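Local coordinates for protein DnaJ homolog subfamily C member 27-A (PDB 6JMG) that binds GTP with magnesium as a Rab-family small GTPase that also carries a DnaJ domain, and possibly regulates the MEK/ERK pathway, at residues A[22-27]-A[104-109]; A[28-33]-A[46-51]; A[148-153]-A[158-163]. All coordinates share one frame; numbering follows the deposited sequence.

Contact 1: residues A[22-27]-A[104-109]; sequences MGNAEV and FESLDG. With GTP (guanosine-5'-triphosphate), chain C.
S106 and N24 meet through their side chains, and this pair is the one close approach between 22-27 and 104-109. S106 OG donates to N24 OD1 at 2.7 Å, arriving from above the carbonyl plane of the amide, 44° out of it, with a C=O...O angle of 102°. S106 CB lies 3.6 Å from both N24 OD1 and N24 ND2. N24 turns CG away from its own carbonyl carbon (chi1 -76°), which carries the amide across to the break between helices 101-105 and 107-117. W110 NE1 also donates to N24 OD1, so two donors grip that oxygen and restrain the amide. L107, next to S106, packs on L94 and Y96 of strand 91-97. On the nucleotide side, N24 to V27 form a type II beta turn, and E26 N donates to GTP O3B over 3.0 Å. N24 thus ties the turn that wraps the phosphates to the helical segment beside it. The loop between strand 15-22 and helix 29-38 is the P-loop (Walker A motif) of the small GTPase fold.

Contact 2: residues A[28-33]-A[46-51]; sequences GKSCII and QATIGI. With MG (magnesium ion), chain D; GTP (guanosine-5'-triphosphate), chain C.
S30 and T48 are joined through a magnesium ion rather than by a direct bond. S30 OG binds the metal at 2.0 Å and T48 OG1 at 2.1 Å; the two hydroxyl oxygens stand 2.9 Å apart as neighbouring ligands, with no hydrogen bond between them. GTP O1G, GTP O2B and two waters complete a six-ligand shell. In both residues the hydroxyl lies beside the backbone N and anti to the carbonyl carbon (chi1 -51° for S30, -56° for T48), which brings each oxygen to the metal. D71 OD2 hydrogen-bonds to S30 OG, a second-shell carboxylate that helps to position this ligand.

Serine from the P-loop and threonine from the first switch segment form the magnesium site characteristic of GTP-bound Ras-like GTPases, with 46-51 drawn in over the gamma-phosphate.

Hydrogen bonds hold the phosphates from both segments. The amides of 28-31 converge at the start of helix 29-38: G28 N donates to GTP O1B and GTP O3A, K29 N reaches GTP O1B, S30 N meets GTP O2B almost straight on (170°), and C31 N takes GTP O1A. From the other segment T48 N donates to GTP O1G over 3.0 Å. The K29 chain bends at chi3 and chi4, bringing NZ within 2.8 Å of both GTP O1B and GTP O2G; this bridge between beta- and gamma-phosphates probably offsets their negative charge. One metal-bound water donates to Q46 O and GTP O2A, linking the switch backbone to the alpha-phosphate.

Contact 3: residues A[148-153]-A[158-163]; sequences EGRLWS and FLYFET
In the beta-alpha-beta unit of strand 128-134, helix 146-154 and strand 159-163, the helix packs against the strand that follows it, one of the two edge strands of the sheet within the chain. The axes of 148-153 and 159-163 run nearly antiparallel, at 160°, and approach to 7.8 Å. Y160 carries much of the interface, its ring lying against the helix backbone: R150 N is over one face near the rim, and G149 C comes within 3.4 Å of Y160 CE1. G149 has no side chain to hold the ring off. R150 CB makes a CH-pi contact over the Y160 ring, 4.0 Å from its centroid, before the chain bends at chi3. This bend brings the guanidinium to the ring edge, where Y160 CD2 lies over the guanidinium face and the two planes stand 70° apart; salt bridges to E146 and E154 hold the charged end. The Y160 hydroxyl donates to the anti lone pair of E162 OE1. Toward the C-terminal end of the helix, F158 N bonds to S153 O over 3.1 Å, while W152 CZ3 sits at the edge of the F158 ring, 4.0 Å from F158 CD2. S153 OG donates to G149 O over 2.7 Å, and S153 N donates to that same oxygen from the opposite face of its plane.

How the contacts relate
Contacts 1 and 2 share the P-loop and the bound GTP, their centres about 13 Å apart. K29 joins them: its NZ lies 2.8 Å from G23 O, so the lysine that holds the phosphates also ties back to the start of the loop. Contact 3 stands to one side, its centre about 13 Å from that of contact 1 and about 21 Å from that of contact 2; the nearest atoms of the Y160 side chain and GTP are about 13 Å apart. It reaches contact 1 through packing of L107 CB on W152 CZ2 at 3.6 Å and of F104 CE1 on G149 CA at 3.7 Å. Helix 146-154 thereby backs the helical segment 104-109, which in turn borders the nucleotide loop.

Contact 1: residues A[22-27]-A[104-109]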
loop_
_atom_site.group_PDB
_atom_site.type_symbol
_atom_site.label_atom_id
_atom_site.label_comp_id
_atom_site.label_asym_id
_atom_site.label_seq_id
_atom_site.Cartn_x
_atom_site.Cartn_y
_atom_site.Cartn_z
ATOM N N MET A 22 -5.069 11.155 1.407
ATOM C CA MET A 22 -3.745 11.689 1.680
ATOM C C MET A 22 -3.282 12.484 0.462
ATOM O O MET A 22 -3.645 12.175 -0.680
ATOM C CB MET A 22 -2.714 10.584 2.018
ATOM C CG MET A 22 -3.057 9.683 3.199
ATOM S SD MET A 22 -1.890 8.338 3.575
ATOM C CE MET A 22 -0.483 8.839 2.629
ATOM N N GLY A 23 -2.479 13.502 0.721
ATOM C CA GLY A 23 -1.889 14.330 -0.314
ATOM C C GLY A 23 -1.811 15.779 0.140
ATOM O O GLY A 23 -2.467 16.206 1.096
ATOM N N ASN A 24 -1.002 16.556 -0.576
ATOM C CA ASN A 24 -0.684 17.917 -0.167
ATOM C C ASN A 24 -1.937 18.795 -0.109
ATOM O O ASN A 24 -3.015 18.444 -0.601
ATOM C CB ASN A 24 0.356 18.511 -1.116
ATOM C CG ASN A 24 1.769 17.968 -0.859
ATOM O OD1 ASN A 24 1.963 17.058 -0.056
ATOM N ND2 ASN A 24 2.756 18.538 -1.538
ATOM N N ALA A 25 -1.788 19.948 0.533
ATOM C CA ALA A 25 -2.892 20.895 0.610
ATOM C C ALA A 25 -3.266 21.420 -0.775
ATOM O O ALA A 25 -2.419 21.529 -1.671
ATOM C CB ALA A 25 -2.533 22.062 1.524
ATOM N N GLU A 26 -4.558 21.742 -0.945
ATOM C CA GLU A 26 -5.134 22.359 -2.146
ATOM C C GLU A 26 -5.176 21.408 -3.326
ATOM O O GLU A 26 -5.502 21.812 -4.443
ATOM C CB GLU A 26 -4.381 23.624 -2.564
ATOM C CG GLU A 26 -4.645 24.812 -1.678
ATOM C CD GLU A 26 -4.555 26.113 -2.440
ATOM O OE1 GLU A 26 -5.207 26.224 -3.514
ATOM O OE2 GLU A 26 -3.825 27.012 -1.964
ATOM N N VAL A 27 -4.850 20.145 -3.100
ATOM C CA VAL A 27 -4.764 19.175 -4.172
ATOM C C VAL A 27 -6.132 18.672 -4.630
ATOM O O VAL A 27 -6.270 18.257 -5.783
ATOM C CB VAL A 27 -3.810 18.088 -3.638
ATOM C CG1 VAL A 27 -4.062 16.779 -4.243
ATOM C CG2 VAL A 27 -2.375 18.502 -3.883
ATOM N N PHE A 104 3.246 15.932 -6.674
ATOM C CA PHE A 104 3.501 14.565 -7.101
ATOM C C PHE A 104 4.767 14.024 -6.449
ATOM O O PHE A 104 4.795 12.884 -5.967
ATOM C CB PHE A 104 3.610 14.504 -8.629
ATOM C CG PHE A 104 4.063 13.175 -9.146
ATOM C CD1 PHE A 104 3.189 12.098 -9.176
ATOM C CD2 PHE A 104 5.360 12.989 -9.580
ATOM C CE1 PHE A 104 3.602 10.851 -9.637
ATOM C CE2 PHE A 104 5.771 11.753 -10.043
ATOM C CZ PHE A 104 4.885 10.680 -10.075
ATOM N N GLU A 105 5.818 14.838 -6.398
ATOM C CA GLU A 105 7.052 14.387 -5.772
ATOM C C GLU A 105 6.856 14.087 -4.295
ATOM O O GLU A 105 7.481 13.161 -3.761
ATOM C CB GLU A 105 8.143 15.431 -5.966
ATOM C CG GLU A 105 8.844 15.329 -7.304
ATOM C CD GLU A 105 9.461 16.641 -7.713
ATOM O OE1 GLU A 105 9.216 17.636 -6.996
ATOM O OE2 GLU A 105 10.176 16.677 -8.740
ATOM N N SER A 106 5.932 14.789 -3.642
ATOM C CA SER A 106 5.760 14.584 -2.213
ATOM C C SER A 106 5.087 13.255 -1.890
ATOM O O SER A 106 4.993 12.893 -0.712
ATOM C CB SER A 106 4.993 15.761 -1.598
ATOM O OG SER A 106 3.623 15.456 -1.438
ATOM N N LEU A 107 4.671 12.481 -2.894
ATOM C CA LEU A 107 3.873 11.297 -2.593
ATOM C C LEU A 107 4.691 10.210 -1.919
ATOM O O LEU A 107 4.136 9.432 -1.140
ATOM C CB LEU A 107 3.248 10.736 -3.868
ATOM C CG LEU A 107 2.139 11.555 -4.520
ATOM C CD1 LEU A 107 1.644 10.824 -5.740
ATOM C CD2 LEU A 107 0.997 11.788 -3.543
ATOM N N ASP A 108 5.997 10.132 -2.204
ATOM C CA ASP A 108 6.849 9.186 -1.487
ATOM C C ASP A 108 6.868 9.506 0.001
ATOM O O ASP A 108 6.812 8.595 0.841
ATOM C CB ASP A 108 8.262 9.179 -2.074
ATOM C CG ASP A 108 8.368 8.368 -3.379
ATOM O OD1 ASP A 108 7.981 7.179 -3.379
ATOM O OD2 ASP A 108 8.853 8.915 -4.400
ATOM N N GLY A 109 6.901 10.800 0.344
ATOM C CA GLY A 109 6.849 11.200 1.744
ATOM C C GLY A 109 5.536 10.822 2.417
ATOM O O GLY A 109 5.518 10.437 3.591
HETATM P PG GTP C . -6.734 20.472 2.154
HETATM O O1G GTP C . -7.963 19.933 2.854
HETATM O O2G GTP C . -5.561 19.531 2.273
HETATM O O3G GTP C . -6.362 21.814 2.759
HETATM O O3B GTP C . -6.944 20.625 0.556
HETATM P PB GTP C . -7.787 19.580 -0.334
HETATM O O1B GTP C . -6.904 18.485 -0.871
HETATM O O2B GTP C . -8.965 18.954 0.375
HETATM O O3A GTP C . -8.232 20.479 -1.592
HETATM P PA GTP C . -9.760 20.886 -1.867
HETATM O O1A GTP C . -10.638 19.691 -2.147
HETATM O O2A GTP C . -10.329 21.687 -0.734
HETATM O "O5'" GTP C . -9.536 21.808 -3.148
HETATM C "C5'" GTP C . -8.618 22.873 -3.089
HETATM C "C4'" GTP C . -9.037 23.896 -4.138
HETATM O "O4'" GTP C . -8.867 23.312 -5.400
HETATM C "C3'" GTP C . -10.489 24.300 -4.073
HETATM O "O3'" GTP C . -10.484 25.640 -4.455
HETATM C "C2'" GTP C . -11.194 23.528 -5.163
HETATM O "O2'" GTP C . -12.220 24.237 -5.820
HETATM C "C1'" GTP C . -10.080 23.335 -6.145
HETATM N N9 GTP C . -10.218 22.075 -6.875
HETATM C C8 GTP C . -10.350 20.818 -6.341
HETATM N N7 GTP C . -10.399 19.926 -7.367
HETATM C C5 GTP C . -10.301 20.602 -8.534
HETATM C C6 GTP C . -10.294 20.187 -9.856
HETATM O O6 GTP C . -10.407 18.998 -10.146
HETATM N N1 GTP C . -10.143 21.121 -10.860
HETATM C C2 GTP C . -10.015 22.455 -10.560
HETATM N N2 GTP C . -9.890 23.326 -11.553
HETATM N N3 GTP C . -10.023 22.871 -9.239
HETATM C C4 GTP C . -10.171 21.957 -8.245
#

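Contact 2: residues A[28-33]-A[46-51]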
loop_
_atom_site.group_PDB
_atom_site.type_symbol
_atom_site.label_atom_id
_atom_site.label_comp_id
_atom_site.label_asym_id
_atom_site.label_seq_id
_atom_site.Cartn_x
_atom_site.Cartn_y
_atom_site.Cartn_z
ATOM N N GLY A 28 -7.162 18.757 -3.791
ATOM C CA GLY A 28 -8.497 18.338 -4.155
ATOM C C GLY A 28 -9.061 17.125 -3.414
ATOM O O GLY A 28 -9.996 16.496 -3.926
ATOM N N LYS A 29 -8.528 16.783 -2.234
ATOM C CA LYS A 29 -8.983 15.580 -1.548
ATOM C C LYS A 29 -10.434 15.715 -1.123
ATOM O O LYS A 29 -11.270 14.859 -1.427
ATOM C CB LYS A 29 -8.112 15.316 -0.317
ATOM C CG LYS A 29 -6.640 15.088 -0.645
ATOM C CD LYS A 29 -5.821 14.759 0.599
ATOM C CE LYS A 29 -5.634 15.983 1.506
ATOM N NZ LYS A 29 -5.083 17.160 0.808
ATOM N N SER A 30 -10.762 16.812 -0.454
ATOM C CA SER A 30 -12.145 17.016 -0.046
ATOM C C SER A 30 -13.084 17.053 -1.246
ATOM O O SER A 30 -14.176 16.466 -1.193
ATOM C CB SER A 30 -12.250 18.263 0.807
ATOM O OG SER A 30 -11.298 18.183 1.828
ATOM N N CYS A 31 -12.668 17.706 -2.353
ATOM C CA CYS A 31 -13.622 17.898 -3.440
ATOM C C CYS A 31 -13.802 16.643 -4.276
ATOM O O CYS A 31 -14.904 16.406 -4.775
ATOM C CB CYS A 31 -13.210 19.032 -4.402
ATOM S SG CYS A 31 -13.088 20.719 -3.806
ATOM N N ILE A 32 -12.793 15.773 -4.357
ATOM C CA ILE A 32 -13.027 14.454 -4.937
ATOM C C ILE A 32 -14.089 13.708 -4.138
ATOM O O ILE A 32 -15.038 13.151 -4.707
ATOM C CB ILE A 32 -11.717 13.653 -5.013
ATOM C CG1 ILE A 32 -10.812 14.204 -6.122
ATOM C CG2 ILE A 32 -12.027 12.204 -5.286
ATOM C CD1 ILE A 32 -9.431 13.602 -6.091
ATOM N N ILE A 33 -13.987 13.735 -2.806
ATOM C CA ILE A 33 -14.930 12.977 -1.994
ATOM C C ILE A 33 -16.325 13.580 -2.099
ATOM O O ILE A 33 -17.309 12.883 -2.376
ATOM C CB ILE A 33 -14.446 12.931 -0.537
ATOM C CG1 ILE A 33 -13.172 12.082 -0.431
ATOM C CG2 ILE A 33 -15.558 12.417 0.383
ATOM C CD1 ILE A 33 -12.344 12.380 0.804
ATOM N N GLN A 46 -11.899 25.559 1.006
ATOM C CA GLN A 46 -11.984 25.486 2.470
ATOM C C GLN A 46 -11.033 24.392 2.973
ATOM O O GLN A 46 -11.342 23.198 2.893
ATOM C CB GLN A 46 -13.418 25.250 2.924
ATOM C CG GLN A 46 -13.765 25.974 4.230
ATOM C CD GLN A 46 -13.320 27.455 4.232
ATOM O OE1 GLN A 46 -13.590 28.212 3.283
ATOM N NE2 GLN A 46 -12.633 27.865 5.305
ATOM N N ALA A 47 -9.859 24.793 3.462
ATOM C CA ALA A 47 -8.870 23.820 3.918
ATOM C C ALA A 47 -9.445 22.960 5.029
ATOM O O ALA A 47 -10.081 23.469 5.959
ATOM C CB ALA A 47 -7.610 24.516 4.407
ATOM N N THR A 48 -9.282 21.644 4.892
ATOM C CA THR A 48 -9.669 20.751 5.967
ATOM C C THR A 48 -8.831 21.054 7.193
ATOM O O THR A 48 -7.619 21.261 7.094
ATOM C CB THR A 48 -9.482 19.298 5.553
ATOM O OG1 THR A 48 -10.229 19.058 4.347
ATOM C CG2 THR A 48 -9.942 18.340 6.711
ATOM N N ILE A 49 -9.478 21.121 8.344
ATOM C CA ILE A 49 -8.798 21.463 9.578
ATOM C C ILE A 49 -8.520 20.153 10.303
ATOM O O ILE A 49 -9.388 19.573 10.970
ATOM C CB ILE A 49 -9.603 22.445 10.420
ATOM C CG1 ILE A 49 -9.757 23.751 9.626
ATOM C CG2 ILE A 49 -8.891 22.661 11.735
ATOM C CD1 ILE A 49 -10.553 24.834 10.352
ATOM N N GLY A 50 -7.305 19.666 10.129
ATOM C CA GLY A 50 -6.936 18.404 10.721
ATOM C C GLY A 50 -7.570 17.260 9.971
ATOM O O GLY A 50 -6.909 16.587 9.177
ATOM N N ILE A 51 -8.864 17.057 10.170
ATOM C CA ILE A 51 -9.492 15.827 9.707
ATOM C C ILE A 51 -11.009 16.023 9.698
ATOM O O ILE A 51 -11.582 16.619 10.614
ATOM C CB ILE A 51 -9.028 14.640 10.590
ATOM C CG1 ILE A 51 -9.561 13.312 10.078
ATOM C CG2 ILE A 51 -9.383 14.871 12.024
ATOM C CD1 ILE A 51 -8.577 12.623 9.154
HETATM MG MG MG D . -9.542 18.944 2.315
HETATM P PG GTP C . -6.734 20.472 2.154
HETATM O O1G GTP C . -7.963 19.933 2.854
HETATM O O2G GTP C . -5.561 19.531 2.273
HETATM O O3G GTP C . -6.362 21.814 2.759
HETATM O O3B GTP C . -6.944 20.625 0.556
HETATM P PB GTP C . -7.787 19.580 -0.334
HETATM O O1B GTP C . -6.904 18.485 -0.871
HETATM O O2B GTP C . -8.965 18.954 0.375
HETATM O O3A GTP C . -8.232 20.479 -1.592
HETATM P PA GTP C . -9.760 20.886 -1.867
HETATM O O1A GTP C . -10.638 19.691 -2.147
HETATM O O2A GTP C . -10.329 21.687 -0.734
HETATM O "O5'" GTP C . -9.536 21.808 -3.148
HETATM C "C5'" GTP C . -8.618 22.873 -3.089
HETATM C "C4'" GTP C . -9.037 23.896 -4.138
HETATM O "O4'" GTP C . -8.867 23.312 -5.400
HETATM C "C3'" GTP C . -10.489 24.300 -4.073
HETATM O "O3'" GTP C . -10.484 25.640 -4.455
HETATM C "C2'" GTP C . -11.194 23.528 -5.163
HETATM O "O2'" GTP C . -12.220 24.237 -5.820
HETATM C "C1'" GTP C . -10.080 23.335 -6.145
HETATM N N9 GTP C . -10.218 22.075 -6.875
HETATM C C8 GTP C . -10.350 20.818 -6.341
HETATM N N7 GTP C . -10.399 19.926 -7.367
HETATM C C5 GTP C . -10.301 20.602 -8.534
HETATM C C6 GTP C . -10.294 20.187 -9.856
HETATM O O6 GTP C . -10.407 18.998 -10.146
HETATM N N1 GTP C . -10.143 21.121 -10.860
HETATM C C2 GTP C . -10.015 22.455 -10.560
HETATM N N2 GTP C . -9.890 23.326 -11.553
HETATM N N3 GTP C . -10.023 22.871 -9.239
HETATM C C4 GTP C . -10.171 21.957 -8.245
HETATM O O HOH W 1 -10.514 20.806 1.854
HETATM O O HOH W 2 -8.733 17.037 2.742
#

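Contact 3: residues A[148-153]-A[158-163]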
loop_
_atom_site.group_PDB
_atom_site.type_symbol
_atom_site.label_atom_id
_atom_site.label_comp_id
_atom_site.label_asym_id
_atom_site.label_seq_id
_atom_site.Cartn_x
_atom_site.Cartn_y
_atom_site.Cartn_z
ATOM N N GLU A 148 4.286 9.105 -16.076
ATOM C CA GLU A 148 5.042 9.178 -14.829
ATOM C C GLU A 148 4.183 8.791 -13.625
ATOM O O GLU A 148 4.620 8.033 -12.752
ATOM C CB GLU A 148 5.602 10.594 -14.667
ATOM C CG GLU A 148 6.620 10.734 -13.556
ATOM C CD GLU A 148 7.295 12.083 -13.552
ATOM O OE1 GLU A 148 8.256 12.243 -12.761
ATOM O OE2 GLU A 148 6.864 12.969 -14.334
ATOM N N GLY A 149 2.965 9.329 -13.544
ATOM C CA GLY A 149 2.092 8.992 -12.430
ATOM C C GLY A 149 1.584 7.560 -12.506
ATOM O O GLY A 149 1.518 6.853 -11.489
ATOM N N ARG A 150 1.223 7.106 -13.708
ATOM C CA ARG A 150 0.782 5.724 -13.828
ATOM C C ARG A 150 1.907 4.773 -13.449
ATOM O O ARG A 150 1.675 3.749 -12.797
ATOM C CB ARG A 150 0.269 5.436 -15.239
ATOM C CG ARG A 150 -0.452 4.107 -15.316
ATOM C CD ARG A 150 -1.000 3.796 -16.695
ATOM N NE ARG A 150 -2.162 4.605 -17.055
ATOM C CZ ARG A 150 -3.388 4.406 -16.585
ATOM N NH1 ARG A 150 -3.630 3.424 -15.709
ATOM N NH2 ARG A 150 -4.373 5.205 -16.981
ATOM N N LEU A 151 3.141 5.120 -13.810
ATOM C CA LEU A 151 4.253 4.236 -13.501
ATOM C C LEU A 151 4.543 4.223 -12.010
ATOM O O LEU A 151 4.779 3.161 -11.427
ATOM C CB LEU A 151 5.507 4.671 -14.258
ATOM C CG LEU A 151 6.687 3.755 -13.955
ATOM C CD1 LEU A 151 6.441 2.397 -14.582
ATOM C CD2 LEU A 151 7.990 4.335 -14.419
ATOM N N TRP A 152 4.502 5.387 -11.371
ATOM C CA TRP A 152 4.753 5.427 -9.941
ATOM C C TRP A 152 3.675 4.667 -9.197
ATOM O O TRP A 152 3.967 3.900 -8.276
ATOM C CB TRP A 152 4.832 6.875 -9.486
ATOM C CG TRP A 152 5.142 7.067 -8.051
ATOM C CD1 TRP A 152 6.358 7.319 -7.516
ATOM C CD2 TRP A 152 4.209 7.079 -6.961
ATOM N NE1 TRP A 152 6.258 7.471 -6.154
ATOM C CE2 TRP A 152 4.947 7.332 -5.786
ATOM C CE3 TRP A 152 2.821 6.900 -6.865
ATOM C CZ2 TRP A 152 4.351 7.401 -4.522
ATOM C CZ3 TRP A 152 2.229 6.963 -5.605
ATOM C CH2 TRP A 152 2.998 7.214 -4.450
ATOM N N SER A 153 2.430 4.820 -9.638
ATOM C CA SER A 153 1.304 4.158 -8.992
ATOM C C SER A 153 1.289 2.664 -9.301
ATOM O O SER A 153 1.264 1.827 -8.391
ATOM C CB SER A 153 0.003 4.816 -9.445
ATOM O OG SER A 153 0.072 6.216 -9.277
ATOM N N PHE A 158 -0.812 0.063 -6.971
ATOM C CA PHE A 158 -1.890 1.020 -6.783
ATOM C C PHE A 158 -2.744 1.136 -8.050
ATOM O O PHE A 158 -2.309 0.825 -9.158
ATOM C CB PHE A 158 -1.321 2.395 -6.439
ATOM C CG PHE A 158 -0.454 2.423 -5.205
ATOM C CD1 PHE A 158 -0.510 1.406 -4.260
ATOM C CD2 PHE A 158 0.420 3.495 -4.986
ATOM C CE1 PHE A 158 0.279 1.458 -3.102
ATOM C CE2 PHE A 158 1.226 3.557 -3.839
ATOM C CZ PHE A 158 1.157 2.538 -2.900
ATOM N N LEU A 159 -3.975 1.590 -7.875
ATOM C CA LEU A 159 -4.787 2.008 -9.005
ATOM C C LEU A 159 -4.427 3.440 -9.365
ATOM O O LEU A 159 -4.024 4.227 -8.505
ATOM C CB LEU A 159 -6.277 1.907 -8.687
ATOM C CG LEU A 159 -6.751 0.539 -8.215
ATOM C CD1 LEU A 159 -8.237 0.543 -7.960
ATOM C CD2 LEU A 159 -6.398 -0.479 -9.277
ATOM N N TYR A 160 -4.576 3.779 -10.644
ATOM C CA TYR A 160 -4.233 5.109 -11.132
ATOM C C TYR A 160 -5.392 5.662 -11.931
ATOM O O TYR A 160 -5.961 4.964 -12.776
ATOM C CB TYR A 160 -2.990 5.096 -12.004
ATOM C CG TYR A 160 -2.680 6.444 -12.608
ATOM C CD1 TYR A 160 -1.961 7.400 -11.895
ATOM C CD2 TYR A 160 -3.100 6.768 -13.889
ATOM C CE1 TYR A 160 -1.662 8.640 -12.456
ATOM C CE2 TYR A 160 -2.805 8.013 -14.460
ATOM C CZ TYR A 160 -2.087 8.939 -13.741
ATOM O OH TYR A 160 -1.805 10.169 -14.293
ATOM N N PHE A 161 -5.747 6.912 -11.665
ATOM C CA PHE A 161 -6.842 7.525 -12.399
ATOM C C PHE A 161 -6.557 8.994 -12.577
ATOM O O PHE A 161 -6.042 9.661 -11.671
ATOM C CB PHE A 161 -8.194 7.392 -11.702
ATOM C CG PHE A 161 -8.767 6.025 -11.754
ATOM C CD1 PHE A 161 -9.594 5.659 -12.806
ATOM C CD2 PHE A 161 -8.494 5.104 -10.737
ATOM C CE1 PHE A 161 -10.148 4.393 -12.857
ATOM C CE2 PHE A 161 -9.035 3.841 -10.779
ATOM C CZ PHE A 161 -9.866 3.481 -11.843
ATOM N N GLU A 162 -6.906 9.475 -13.760
ATOM C CA GLU A 162 -6.956 10.888 -14.046
ATOM C C GLU A 162 -8.356 11.363 -13.699
ATOM O O GLU A 162 -9.350 10.713 -14.054
ATOM C CB GLU A 162 -6.624 11.122 -15.514
ATOM C CG GLU A 162 -5.235 10.611 -15.851
ATOM C CD GLU A 162 -4.503 11.521 -16.775
ATOM O OE1 GLU A 162 -3.318 11.801 -16.483
ATOM O OE2 GLU A 162 -5.117 11.940 -17.788
ATOM N N THR A 163 -8.433 12.444 -12.932
ATOM C CA THR A 163 -9.705 12.875 -12.381
ATOM C C THR A 163 -9.791 14.385 -12.417
ATOM O O THR A 163 -8.779 15.096 -12.446
ATOM C CB THR A 163 -9.938 12.431 -10.919
ATOM O OG1 THR A 163 -8.878 12.922 -10.089
ATOM C CG2 THR A 163 -10.042 10.933 -10.804
#